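Local coordinates for protein putative beta-glucosidase (Bifidobacterium adolescentis, PDB 5WAB) that hydrolyses beta-glucosidic linkages as a family 3 glycoside hydrolase, and may also release terminal arabinopyranose from the ginsenoside Rb2, at residues T5-N10 with G280-V285; D554-A559 with V646-S651; A570-T575 with E582-Y587. All coordinates share one frame; numbering follows the deposited sequence.

Three contacts fall in two places of this multidomain chain. Contact 1 comes first along the chain and joins the N-terminal loop to helix 271-292 of the TIM-barrel domain; its centre lies about 50 Å from that of contact 2 and about 48 Å from that of contact 3. Contacts 2 and 3, with centres about 8 Å apart, both bridge the two sheets of the fibronectin type III-like domain, and both segments of contact 3 fall between those of contact 2 in sequence. Strands 551-560 and 566-574 are neighbours in one sheet, strands 642-648 and 580-590 in the other, so both contacts belong to the same sandwich core, and Gly649 O and Gln585 N, probably hydrogen-bonded, join them directly.

Contact 1: residues T5-N10 with G280-V285; sequences TYPSVN and GMVDLV
The N-terminal loop of the barrel domain lies against helix 271-292 here, with Pro7, Ser8 and Val9 packed round one helical side chain, Val282. No hydrogen bond joins segments 5-10 and 280-285; the fit is made by the two methyls of that valine, each taking a different part of the loop. With CG1 anti to the backbone N (chi1 178°), Val282 brings this methyl up to the loop backbone, where CG1 stands 3.3 Å from the carbonyl oxygen Pro7 O, a tight carbon-oxygen approach. The same CG1 lies 4.1 Å from Ser8 CA and meets the proline ring more loosely, 4.3 Å from Pro7 CG. Its sister methyl CG2 is turned to Val9, 4.5 Å from Val9 CG1.

In family 3 glycosidases the N-terminal domain is a TIM barrel, and this contact sets the first ordered residues against helix 271-292, before the chain enters helix 14-19. Two local features give the loop its shape. The peptide bond before Pro7 is cis, which folds the proline back on its neighbour: Pro7 CB sits 4.1 Å above the plane of the Tyr6 ring, over its centre, as in a CH-pi contact. Further on, Ser8 OG accepts from Asn10 N at 3.3 Å (N-H...O angle 140°), an ST turn that begins the 3-10 segment. Gln279, one helical turn from Asp283, accepts from Val9 N through OE1, while Leu20 packs on Val282 and Ile37 on Pro7.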
# COMPACT_ATOMS: atom_id res chain seq x y z
N THR A 5 26.10 13.18 -24.71
CA THR A 5 26.27 11.82 -25.22
C THR A 5 25.06 11.42 -26.07
O THR A 5 23.93 11.78 -25.78
CB THR A 5 26.47 10.81 -24.07
OG1 THR A 5 27.74 11.06 -23.44
CG2 THR A 5 26.44 9.38 -24.57
N TYR A 6 25.33 10.69 -27.14
CA TYR A 6 24.30 10.36 -28.11
C TYR A 6 23.55 9.11 -27.66
O TYR A 6 24.18 8.11 -27.33
CB TYR A 6 24.94 10.14 -29.48
CG TYR A 6 23.97 9.89 -30.61
CD1 TYR A 6 23.54 8.61 -30.90
CD2 TYR A 6 23.52 10.94 -31.40
CE1 TYR A 6 22.66 8.37 -31.94
CE2 TYR A 6 22.65 10.71 -32.45
CZ TYR A 6 22.23 9.43 -32.72
OH TYR A 6 21.36 9.19 -33.76
N PRO A 7 22.21 9.14 -27.65
CA PRO A 7 21.45 10.32 -28.08
C PRO A 7 21.05 11.27 -26.95
O PRO A 7 20.99 10.85 -25.79
CB PRO A 7 20.21 9.70 -28.72
CG PRO A 7 19.97 8.48 -27.87
CD PRO A 7 21.34 7.96 -27.48
N SER A 8 20.79 12.54 -27.29
CA SER A 8 20.22 13.53 -26.39
C SER A 8 19.23 14.36 -27.18
O SER A 8 19.01 14.13 -28.37
CB SER A 8 21.30 14.42 -25.76
OG SER A 8 21.87 15.29 -26.71
N VAL A 9 18.62 15.36 -26.52
CA VAL A 9 17.70 16.24 -27.24
C VAL A 9 18.42 17.15 -28.22
O VAL A 9 17.79 17.68 -29.14
CB VAL A 9 16.84 17.10 -26.29
CG1 VAL A 9 15.66 16.31 -25.79
CG2 VAL A 9 17.68 17.65 -25.16
N ASN A 10 19.73 17.34 -28.06
CA ASN A 10 20.50 18.10 -29.05
C ASN A 10 20.52 17.42 -30.41
O ASN A 10 20.72 18.09 -31.43
CB ASN A 10 21.93 18.31 -28.55
CG ASN A 10 21.99 19.14 -27.29
OD1 ASN A 10 21.17 20.02 -27.07
ND2 ASN A 10 22.97 18.85 -26.44
N GLY A 280 14.26 14.15 -20.51
CA GLY A 280 13.92 13.16 -19.51
C GLY A 280 13.47 11.85 -20.13
O GLY A 280 13.82 10.77 -19.65
N MET A 281 12.70 11.94 -21.22
CA MET A 281 12.27 10.73 -21.92
C MET A 281 13.44 10.02 -22.57
O MET A 281 13.43 8.79 -22.67
CB MET A 281 11.21 11.08 -22.96
CG MET A 281 9.92 11.63 -22.37
SD MET A 281 9.31 10.66 -20.96
CE MET A 281 9.08 9.05 -21.71
N VAL A 282 14.45 10.77 -23.03
CA VAL A 282 15.68 10.16 -23.52
C VAL A 282 16.42 9.49 -22.38
O VAL A 282 16.92 8.36 -22.53
CB VAL A 282 16.56 11.21 -24.23
CG1 VAL A 282 17.86 10.58 -24.70
CG2 VAL A 282 15.82 11.83 -25.40
N ASP A 283 16.50 10.15 -21.22
CA ASP A 283 17.18 9.57 -20.07
C ASP A 283 16.51 8.28 -19.62
O ASP A 283 17.19 7.34 -19.19
CB ASP A 283 17.22 10.56 -18.91
CG ASP A 283 18.12 11.74 -19.18
OD1 ASP A 283 19.08 11.60 -19.96
OD2 ASP A 283 17.88 12.82 -18.60
N LEU A 284 15.18 8.22 -19.69
CA LEU A 284 14.47 6.99 -19.33
C LEU A 284 14.89 5.84 -20.23
O LEU A 284 15.14 4.72 -19.76
CB LEU A 284 12.97 7.21 -19.41
CG LEU A 284 12.16 5.94 -19.14
CD1 LEU A 284 12.45 5.40 -17.74
CD2 LEU A 284 10.68 6.21 -19.32
N VAL A 285 14.96 6.08 -21.54
CA VAL A 285 15.41 5.04 -22.46
C VAL A 285 16.83 4.61 -22.12
O VAL A 285 17.13 3.41 -22.09
CB VAL A 285 15.29 5.53 -23.92
CG1 VAL A 285 16.04 4.60 -24.86
CG2 VAL A 285 13.82 5.61 -24.33

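Contact 2: residues D554-A559 with V646-S651; sequences DGVNVA and VEVGTS
No ring, amide or carboxylate enters the interface of 554-559 with 646-651, so there is no flat group with faces or edges to fill; Val556 and Val558 meet Val648 and Val646 with branched aliphatic ends alone. Each valine directs its CB toward the opposing segment, and all four share one rotamer, with CG1 anti to the backbone N and CG2 beside it (chi1 within 3° of 180°).

The shared rotamer yields two different meetings. The side chains of Val556 and Val648 run antiparallel alongside each other and touch through a single pair of methyls, Val556 CG1 and Val648 CG2, at 3.8 Å. Val558 and Val646 meet at a slant and interlock more fully. There Val558 CG1 is 3.8 Å from Val646 CG2, and Val558 CG2 rests 4.0 Å from Val646 CG1 and equally far from Val646 CB, so that both methyls of each residue are engaged.

The backbones stay well apart, 7.8 Å from Val556 CA to Val648 CA and 7.5 Å from Val558 CA to Val646 CA, and no hydrogen bond crosses. Each strand bonds instead within its own sheet: Asn557 and Ala559 pair with Thr569 and His567, and Val646 and Glu647 with Ala659 and Tyr587. Val568 adds its side chain to both Val646 and Val648, while Ala659 and Val661 pack on Val558. Glu647 points the other way, its OE1 hydrogen-bonded to His600, and beyond Val648 the chain bends sharply at Gly649 and Thr650.

Valines from strands of two facing antiparallel sheets, touching through their methyls with no hydrogen bond between the strands, are characteristic of the core of a beta sandwich, here the fibronectin type III-like domain.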
# COMPACT_ATOMS: atom_id res chain seq x y z
N ASP A 554 11.46 -6.12 26.44
CA ASP A 554 12.04 -5.47 27.60
C ASP A 554 13.31 -4.75 27.16
O ASP A 554 13.64 -4.71 25.98
CB ASP A 554 12.31 -6.48 28.73
CG ASP A 554 13.17 -7.64 28.28
OD1 ASP A 554 13.66 -7.64 27.13
OD2 ASP A 554 13.38 -8.57 29.10
N GLY A 555 14.03 -4.19 28.13
CA GLY A 555 15.24 -3.46 27.81
C GLY A 555 15.01 -2.26 26.91
O GLY A 555 15.91 -1.87 26.17
N VAL A 556 13.81 -1.68 26.96
CA VAL A 556 13.49 -0.54 26.11
C VAL A 556 14.19 0.69 26.66
O VAL A 556 14.03 1.04 27.83
CB VAL A 556 11.97 -0.33 26.01
CG1 VAL A 556 11.67 0.91 25.19
CG2 VAL A 556 11.31 -1.54 25.40
N ASN A 557 14.98 1.35 25.82
CA ASN A 557 15.70 2.56 26.21
C ASN A 557 15.62 3.56 25.08
O ASN A 557 15.98 3.25 23.94
CB ASN A 557 17.15 2.25 26.57
CG ASN A 557 17.87 3.45 27.13
OD1 ASN A 557 18.63 4.12 26.43
ND2 ASN A 557 17.64 3.74 28.41
N VAL A 558 15.13 4.76 25.38
CA VAL A 558 15.04 5.84 24.41
C VAL A 558 16.01 6.93 24.86
O VAL A 558 15.97 7.35 26.02
CB VAL A 558 13.60 6.37 24.29
CG1 VAL A 558 13.51 7.44 23.21
CG2 VAL A 558 12.64 5.23 23.99
N ALA A 559 16.89 7.36 23.96
CA ALA A 559 17.91 8.34 24.28
C ALA A 559 17.89 9.46 23.25
O ALA A 559 17.74 9.22 22.05
CB ALA A 559 19.30 7.69 24.33
N VAL A 646 7.63 8.25 23.34
CA VAL A 646 7.97 7.18 22.41
C VAL A 646 7.35 5.90 22.94
O VAL A 646 7.61 5.49 24.08
CB VAL A 646 9.48 7.04 22.24
CG1 VAL A 646 9.79 5.91 21.28
CG2 VAL A 646 10.08 8.34 21.74
N GLU A 647 6.49 5.27 22.13
CA GLU A 647 5.81 4.04 22.49
C GLU A 647 6.39 2.88 21.70
O GLU A 647 6.60 2.99 20.48
CB GLU A 647 4.30 4.15 22.23
CG GLU A 647 3.63 5.29 22.98
CD GLU A 647 2.22 5.55 22.50
OE1 GLU A 647 1.87 5.11 21.38
OE2 GLU A 647 1.45 6.21 23.24
N VAL A 648 6.64 1.77 22.38
CA VAL A 648 7.17 0.56 21.76
C VAL A 648 6.20 -0.57 22.03
O VAL A 648 5.78 -0.78 23.17
CB VAL A 648 8.58 0.22 22.29
CG1 VAL A 648 9.13 -1.01 21.58
CG2 VAL A 648 9.51 1.40 22.12
N GLY A 649 5.82 -1.29 20.98
CA GLY A 649 4.87 -2.36 21.14
C GLY A 649 4.76 -3.21 19.90
O GLY A 649 5.62 -3.18 19.02
N THR A 650 3.68 -4.00 19.86
CA THR A 650 3.43 -4.90 18.74
C THR A 650 2.12 -4.56 18.03
O THR A 650 1.67 -5.34 17.18
CB THR A 650 3.43 -6.35 19.22
OG1 THR A 650 2.49 -6.50 20.28
CG2 THR A 650 4.82 -6.71 19.73
N SER A 651 1.53 -3.42 18.35
CA SER A 651 0.24 -2.98 17.85
C SER A 651 0.04 -1.53 18.28
O SER A 651 0.63 -1.08 19.26
CB SER A 651 -0.90 -3.86 18.37
OG SER A 651 -2.17 -3.36 18.03

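Contact 3: residues A570-T575 with E582-Y587; sequences ATVTNT and ETVQVY
Val572 faces Val584 and Glu582 across the fibronectin type III-like beta sandwich, its strand 566-574 lying in one sheet and strand 580-590 in the other, although the two are consecutive in the chain.

The contact across the core is apolar. Val572 CB lies 4.1 Å from Val584 CG2, and Val572 CG2 is 4.2 Å from Glu582 CG, so the glutamate contributes a methylene to the packing. A chi1 of 52° puts Val572 CG1 between the backbone N and carbonyl carbon and leaves CG2 anti to N, the branch that reaches the glutamate. Ile618 and Phe620 of the first sheet also pack on Val584.

Charge is handled at the far end of Glu582. The chain bends at chi2 and returns the carboxylate to its own strand, where OE2 accepts from Thr583 N at 2.9 Å (N-H...O angle 137°) through the lone pair directed away from OE1. The same oxygen forms a salt bridge with Lys493. Replacing Glu582 by an alanine would probably leave Lys493 without this charged mate, Thr583 N without its side-chain acceptor, and a gap beside Val572 CG2.

Polar bonding also runs along strand 580-590. Gln585 NE2 donates to Gly543 O, and the oxygen of the same amide accepts from Tyr587, whose OH stands 2.7 Å from Gln585 OE1, with a C=O...O angle of 165°.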
# COMPACT_ATOMS: atom_id res chain seq x y z
N ALA A 570 15.61 -1.61 22.08
CA ALA A 570 14.72 -2.56 22.73
C ALA A 570 15.14 -3.99 22.41
O ALA A 570 15.79 -4.26 21.40
CB ALA A 570 13.27 -2.33 22.28
N THR A 571 14.73 -4.92 23.28
CA THR A 571 14.96 -6.35 23.10
C THR A 571 13.62 -7.07 22.97
O THR A 571 12.73 -6.89 23.81
CB THR A 571 15.73 -6.96 24.27
OG1 THR A 571 17.01 -6.34 24.41
CG2 THR A 571 15.92 -8.46 24.04
N VAL A 572 13.50 -7.91 21.95
CA VAL A 572 12.31 -8.73 21.76
C VAL A 572 12.74 -10.19 21.86
O VAL A 572 13.79 -10.58 21.33
CB VAL A 572 11.63 -8.43 20.41
CG1 VAL A 572 12.62 -8.51 19.27
CG2 VAL A 572 10.44 -9.36 20.17
N THR A 573 11.93 -11.00 22.54
CA THR A 573 12.31 -12.37 22.86
C THR A 573 11.15 -13.31 22.55
O THR A 573 10.01 -13.04 22.92
CB THR A 573 12.70 -12.49 24.33
OG1 THR A 573 13.69 -11.50 24.65
CG2 THR A 573 13.27 -13.88 24.63
N ASN A 574 11.45 -14.41 21.85
CA ASN A 574 10.47 -15.47 21.63
C ASN A 574 10.41 -16.34 22.88
O ASN A 574 11.32 -17.12 23.15
CB ASN A 574 10.84 -16.29 20.40
CG ASN A 574 9.75 -17.26 20.00
OD1 ASN A 574 8.93 -17.69 20.82
ND2 ASN A 574 9.73 -17.63 18.72
N THR A 575 9.33 -16.20 23.65
CA THR A 575 9.16 -16.89 24.92
C THR A 575 8.35 -18.18 24.80
O THR A 575 7.78 -18.64 25.79
CB THR A 575 8.50 -15.97 25.94
OG1 THR A 575 7.21 -15.57 25.46
CG2 THR A 575 9.36 -14.73 26.17
N GLU A 582 8.01 -11.61 14.84
CA GLU A 582 7.29 -10.55 15.53
C GLU A 582 7.67 -9.22 14.92
O GLU A 582 8.83 -9.00 14.55
CB GLU A 582 7.62 -10.56 17.04
CG GLU A 582 6.99 -9.44 17.86
CD GLU A 582 5.48 -9.52 17.90
OE1 GLU A 582 4.94 -10.13 18.85
OE2 GLU A 582 4.83 -8.99 16.97
N THR A 583 6.70 -8.32 14.80
CA THR A 583 6.92 -7.01 14.22
C THR A 583 6.77 -5.96 15.31
O THR A 583 5.65 -5.62 15.71
CB THR A 583 5.96 -6.74 13.06
OG1 THR A 583 6.19 -7.71 12.03
CG2 THR A 583 6.18 -5.34 12.50
N VAL A 584 7.90 -5.42 15.77
CA VAL A 584 7.91 -4.38 16.79
C VAL A 584 7.62 -3.05 16.13
O VAL A 584 8.14 -2.74 15.05
CB VAL A 584 9.26 -4.36 17.53
CG1 VAL A 584 9.28 -3.25 18.57
CG2 VAL A 584 9.54 -5.71 18.17
N GLN A 585 6.77 -2.24 16.77
CA GLN A 585 6.29 -0.99 16.21
C GLN A 585 6.59 0.15 17.17
O GLN A 585 6.46 -0.00 18.39
CB GLN A 585 4.78 -1.07 15.91
CG GLN A 585 4.39 -2.32 15.13
CD GLN A 585 2.89 -2.56 15.05
OE1 GLN A 585 2.09 -1.63 15.16
NE2 GLN A 585 2.51 -3.82 14.86
N VAL A 586 7.00 1.29 16.62
CA VAL A 586 7.33 2.48 17.39
C VAL A 586 6.38 3.59 16.99
O VAL A 586 6.24 3.89 15.79
CB VAL A 586 8.79 2.91 17.19
CG1 VAL A 586 9.06 4.24 17.90
CG2 VAL A 586 9.75 1.84 17.68
N TYR A 587 5.70 4.17 17.97
CA TYR A 587 4.82 5.31 17.78
C TYR A 587 5.35 6.52 18.53
O TYR A 587 6.03 6.37 19.55
CB TYR A 587 3.39 4.98 18.25
CG TYR A 587 2.73 3.86 17.47
CD1 TYR A 587 3.01 2.53 17.75
CD2 TYR A 587 1.82 4.14 16.46
CE1 TYR A 587 2.41 1.52 17.04
CE2 TYR A 587 1.22 3.13 15.75
CZ TYR A 587 1.52 1.82 16.04
OH TYR A 587 0.92 0.81 15.33